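Long-range contact in LYND (Lyngbya aestuarii, PDB 4V1T), which is probably an ATP-dependent YcaO cyclodehydratase that turns cysteine residues of precursor peptides into thiazoline heterocycles: residues L457-R467 / H478-D486. Residues are numbered along the deposited sequence; the frame is centred on the assembly and turned at random.
Sequences LCFSDGQYANR and HDWIPQRFD
Phe459, Tyr464 and Arg467 close on the extended chain around Ile481 and Pro482, packing the short helix 461-465, begun by a capping box between Ser460 and Gln463, against the loop that leads to strand 491-498 in the YcaO region. The Gln463 amide is also held by Ser742 O, through NE2, and by Phe744 N, through OE1. Branching lets Ile481 serve two neighbours: CG2 sits over one face of the Phe459 ring, a CH-pi contact 4.2 Å from the centroid, while CD1 reaches Gln463 CB. Pro482 offers its compact ring, bringing CD to within 3.4 Å of Phe459 CE2 and laying CG beside Leu457 CD1.

Tyr464 is sandwiched: Phe459 CB lies over one face and Arg484 CG over the opposite one, the latter 3.9 Å from the ring centroid. Its hydroxyl donates to a water that in turn donates to Gln483 O, so the polar tip is satisfied through the loop backbone. Beyond the ring, the guanidinium of Arg484 passes over Tyr464 CD2, its plane turned 45° from the ring's, and forms a long salt bridge, Arg484 NH2 to Asp461 OD1 at 3.4 Å, whose hydrogen bond is weak.

Arg467 binds the loop's backbone. With CG between the backbone N and the carbonyl carbon (chi1 66°) and a bend at chi3, the guanidinium turns side-on, Gln483 CG lying over one face. Replacement by alanine would remove both side-chain donors to Ile481 O and probably open a gap beside Gln483 and Trp480. Long, planar and rich in donors, arginine can set two N-H groups on one carbonyl: Ile481 O accepts from Arg467 NE at 2.9 Å, from above the carbonyl plane, and from Arg467 NH2 at 3.0 Å, within it.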
loop_
_atom_site.group_PDB
_atom_site.type_symbol
_atom_site.label_atom_id
_atom_site.label_comp_id
_atom_site.label_asym_id
_atom_site.label_seq_id
_atom_site.Cartn_x
_atom_site.Cartn_y
_atom_site.Cartn_z
ATOM N N LEU B 457 -17.403 39.170 -0.979
ATOM C CA LEU B 457 -16.890 39.263 0.383
ATOM C C LEU B 457 -17.996 39.552 1.382
ATOM O O LEU B 457 -18.129 38.862 2.381
ATOM C CB LEU B 457 -15.805 40.338 0.475
ATOM C CG LEU B 457 -14.571 40.132 -0.411
ATOM C CD1 LEU B 457 -13.662 41.349 -0.349
ATOM C CD2 LEU B 457 -13.809 38.863 -0.035
ATOM N N CYS B 458 -18.791 40.572 1.098
ATOM C CA CYS B 458 -19.918 40.943 1.945
ATOM C C CYS B 458 -19.473 41.405 3.344
ATOM O O CYS B 458 -20.081 41.045 4.349
ATOM C CB CYS B 458 -20.916 39.775 2.069
ATOM S SG CYS B 458 -21.592 39.158 0.506
ATOM N N PHE B 459 -18.412 42.203 3.408
ATOM C CA PHE B 459 -18.045 42.872 4.649
ATOM C C PHE B 459 -18.937 44.115 4.840
ATOM O O PHE B 459 -19.355 44.742 3.872
ATOM C CB PHE B 459 -16.574 43.288 4.630
ATOM C CG PHE B 459 -15.617 42.151 4.819
ATOM C CD1 PHE B 459 -15.312 41.690 6.090
ATOM C CD2 PHE B 459 -14.997 41.560 3.732
ATOM C CE1 PHE B 459 -14.419 40.648 6.276
ATOM C CE2 PHE B 459 -14.104 40.506 3.909
ATOM C CZ PHE B 459 -13.812 40.050 5.181
ATOM N N SER B 460 -19.234 44.466 6.083
ATOM C CA SER B 460 -20.054 45.647 6.353
ATOM C C SER B 460 -19.242 46.925 6.151
ATOM O O SER B 460 -18.010 46.882 6.099
ATOM C CB SER B 460 -20.604 45.616 7.776
ATOM O OG SER B 460 -19.632 46.069 8.695
ATOM N N ASP B 461 -19.939 48.056 6.032
ATOM C CA ASP B 461 -19.278 49.355 5.964
ATOM C C ASP B 461 -18.523 49.647 7.255
ATOM O O ASP B 461 -17.415 50.182 7.221
ATOM C CB ASP B 461 -20.286 50.482 5.696
ATOM C CG ASP B 461 -20.876 50.418 4.301
ATOM O OD1 ASP B 461 -20.153 50.035 3.354
ATOM O OD2 ASP B 461 -22.070 50.755 4.156
ATOM N N GLY B 462 -19.137 49.314 8.388
ATOM C CA GLY B 462 -18.504 49.484 9.684
ATOM C C GLY B 462 -17.236 48.650 9.792
ATOM O O GLY B 462 -16.228 49.098 10.331
ATOM N N GLN B 463 -17.284 47.429 9.278
ATOM C CA GLN B 463 -16.130 46.538 9.343
ATOM C C GLN B 463 -14.948 47.120 8.589
ATOM O O GLN B 463 -13.813 47.082 9.070
ATOM C CB GLN B 463 -16.477 45.163 8.781
ATOM C CG GLN B 463 -17.196 44.255 9.761
ATOM C CD GLN B 463 -17.488 42.903 9.157
ATOM O OE1 GLN B 463 -18.297 42.789 8.237
ATOM N NE2 GLN B 463 -16.812 41.875 9.642
ATOM N N TYR B 464 -15.219 47.657 7.403
ATOM C CA TYR B 464 -14.178 48.271 6.590
ATOM C C TYR B 464 -13.586 49.503 7.275
ATOM O O TYR B 464 -12.373 49.661 7.325
ATOM C CB TYR B 464 -14.720 48.670 5.227
ATOM C CG TYR B 464 -14.706 47.574 4.186
ATOM C CD1 TYR B 464 -13.538 46.891 3.887
ATOM C CD2 TYR B 464 -15.849 47.255 3.468
ATOM C CE1 TYR B 464 -13.507 45.900 2.924
ATOM C CE2 TYR B 464 -15.830 46.265 2.499
ATOM C CZ TYR B 464 -14.655 45.590 2.237
ATOM O OH TYR B 464 -14.617 44.623 1.272
ATOM N N ALA B 465 -14.451 50.361 7.796
ATOM C CA ALA B 465 -14.020 51.594 8.436
ATOM C C ALA B 465 -13.119 51.342 9.635
ATOM O O ALA B 465 -12.139 52.062 9.840
ATOM C CB ALA B 465 -15.229 52.412 8.858
ATOM N N ASN B 466 -13.457 50.321 10.420
ATOM C CA ASN B 466 -12.734 50.012 11.651
ATOM C C ASN B 466 -11.814 48.811 11.499
ATOM O O ASN B 466 -11.386 48.220 12.493
ATOM C CB ASN B 466 -13.728 49.768 12.791
ATOM C CG ASN B 466 -14.722 50.911 12.943
ATOM O OD1 ASN B 466 -14.348 52.075 12.916
ATOM N ND2 ASN B 466 -15.999 50.581 13.078
ATOM N N ARG B 467 -11.487 48.478 10.252
ATOM C CA ARG B 467 -10.825 47.219 9.938
ATOM C C ARG B 467 -9.508 47.013 10.669
ATOM O O ARG B 467 -9.191 45.902 11.058
ATOM C CB ARG B 467 -10.583 47.107 8.433
ATOM C CG ARG B 467 -9.589 48.109 7.861
ATOM C CD ARG B 467 -9.355 47.861 6.381
ATOM N NE ARG B 467 -8.571 46.647 6.152
ATOM C CZ ARG B 467 -7.243 46.599 6.161
ATOM N NH1 ARG B 467 -6.519 47.695 6.371
ATOM N NH2 ARG B 467 -6.634 45.443 5.954
ATOM N N HIS B 478 -8.865 33.991 10.119
ATOM C CA HIS B 478 -9.627 34.006 8.867
ATOM C C HIS B 478 -10.727 35.070 8.837
ATOM O O HIS B 478 -11.423 35.191 7.836
ATOM C CB HIS B 478 -10.216 32.611 8.566
ATOM C CG HIS B 478 -11.132 32.083 9.627
ATOM N ND1 HIS B 478 -12.325 32.692 9.961
ATOM C CD2 HIS B 478 -11.034 30.989 10.420
ATOM C CE1 HIS B 478 -12.918 31.999 10.917
ATOM N NE2 HIS B 478 -12.157 30.958 11.211
ATOM N N ASP B 479 -10.876 35.829 9.925
ATOM C CA ASP B 479 -11.782 36.985 9.948
ATOM C C ASP B 479 -11.039 38.279 9.594
ATOM O O ASP B 479 -11.337 39.343 10.126
ATOM C CB ASP B 479 -12.460 37.125 11.315
ATOM C CG ASP B 479 -13.536 36.085 11.551
ATOM O OD1 ASP B 479 -13.855 35.314 10.630
ATOM O OD2 ASP B 479 -14.092 36.070 12.667
ATOM N N TRP B 480 -10.072 38.180 8.690
ATOM C CA TRP B 480 -9.295 39.330 8.277
ATOM C C TRP B 480 -10.117 40.178 7.324
ATOM O O TRP B 480 -10.652 39.673 6.338
ATOM C CB TRP B 480 -8.005 38.888 7.597
ATOM C CG TRP B 480 -7.089 40.031 7.262
ATOM C CD1 TRP B 480 -6.348 40.767 8.140
ATOM C CD2 TRP B 480 -6.807 40.552 5.959
ATOM N NE1 TRP B 480 -5.626 41.726 7.464
ATOM C CE2 TRP B 480 -5.887 41.611 6.122
ATOM C CE3 TRP B 480 -7.242 40.225 4.666
ATOM C CZ2 TRP B 480 -5.394 42.348 5.043
ATOM C CZ3 TRP B 480 -6.748 40.958 3.593
ATOM C CH2 TRP B 480 -5.835 42.012 3.790
ATOM N N ILE B 481 -10.226 41.470 7.634
ATOM C CA ILE B 481 -10.969 42.399 6.793
ATOM C C ILE B 481 -9.996 43.091 5.859
ATOM O O ILE B 481 -9.142 43.835 6.323
ATOM C CB ILE B 481 -11.715 43.455 7.624
ATOM C CG1 ILE B 481 -12.522 42.776 8.743
ATOM C CG2 ILE B 481 -12.632 44.297 6.726
ATOM C CD1 ILE B 481 -13.025 43.747 9.803
ATOM N N PRO B 482 -10.122 42.867 4.540
ATOM C CA PRO B 482 -9.156 43.501 3.651
ATOM C C PRO B 482 -9.409 44.983 3.485
ATOM O O PRO B 482 -10.450 45.476 3.914
ATOM C CB PRO B 482 -9.353 42.768 2.318
ATOM C CG PRO B 482 -10.658 42.061 2.411
ATOM C CD PRO B 482 -11.218 42.232 3.794
ATOM N N GLN B 483 -8.454 45.687 2.889
ATOM C CA GLN B 483 -8.648 47.083 2.525
ATOM C C GLN B 483 -9.776 47.163 1.500
ATOM O O GLN B 483 -10.157 46.152 0.902
ATOM C CB GLN B 483 -7.363 47.687 1.950
ATOM C CG GLN B 483 -6.151 47.603 2.868
ATOM C CD GLN B 483 -4.860 47.942 2.154
ATOM O OE1 GLN B 483 -4.874 48.533 1.081
ATOM N NE2 GLN B 483 -3.737 47.559 2.744
ATOM N N ARG B 484 -10.312 48.360 1.290
ATOM C CA ARG B 484 -11.387 48.525 0.328
ATOM C C ARG B 484 -10.860 48.421 -1.084
ATOM O O ARG B 484 -9.697 48.665 -1.349
ATOM C CB ARG B 484 -12.117 49.860 0.525
ATOM C CG ARG B 484 -13.104 49.834 1.681
ATOM C CD ARG B 484 -14.171 50.890 1.536
ATOM N NE ARG B 484 -15.421 50.338 1.018
ATOM C CZ ARG B 484 -16.524 50.119 1.734
ATOM N NH1 ARG B 484 -16.578 50.399 3.030
ATOM N NH2 ARG B 484 -17.593 49.621 1.139
ATOM N N PHE B 485 -11.738 48.039 -1.992
ATOM C CA PHE B 485 -11.391 47.947 -3.392
ATOM C C PHE B 485 -11.475 49.306 -4.082
ATOM O O PHE B 485 -12.566 49.821 -4.305
ATOM C CB PHE B 485 -12.334 46.975 -4.070
ATOM C CG PHE B 485 -12.106 46.849 -5.536
ATOM C CD1 PHE B 485 -10.973 46.231 -6.006
ATOM C CD2 PHE B 485 -13.029 47.336 -6.443
ATOM C CE1 PHE B 485 -10.755 46.104 -7.350
ATOM C CE2 PHE B 485 -12.818 47.211 -7.796
ATOM C CZ PHE B 485 -11.676 46.598 -8.252
ATOM N N ASP B 486 -10.320 49.886 -4.401
ATOM C CA ASP B 486 -10.257 51.114 -5.207
ATOM C C ASP B 486 -10.541 50.804 -6.678
ATOM O O ASP B 486 -9.656 50.368 -7.427
ATOM C CB ASP B 486 -8.894 51.787 -5.057
ATOM C CG ASP B 486 -8.818 53.126 -5.775
ATOM O OD1 ASP B 486 -9.864 53.633 -6.224
ATOM O OD2 ASP B 486 -7.707 53.680 -5.881
HETATM O O HOH W 1 -12.347 44.444 -0.059
#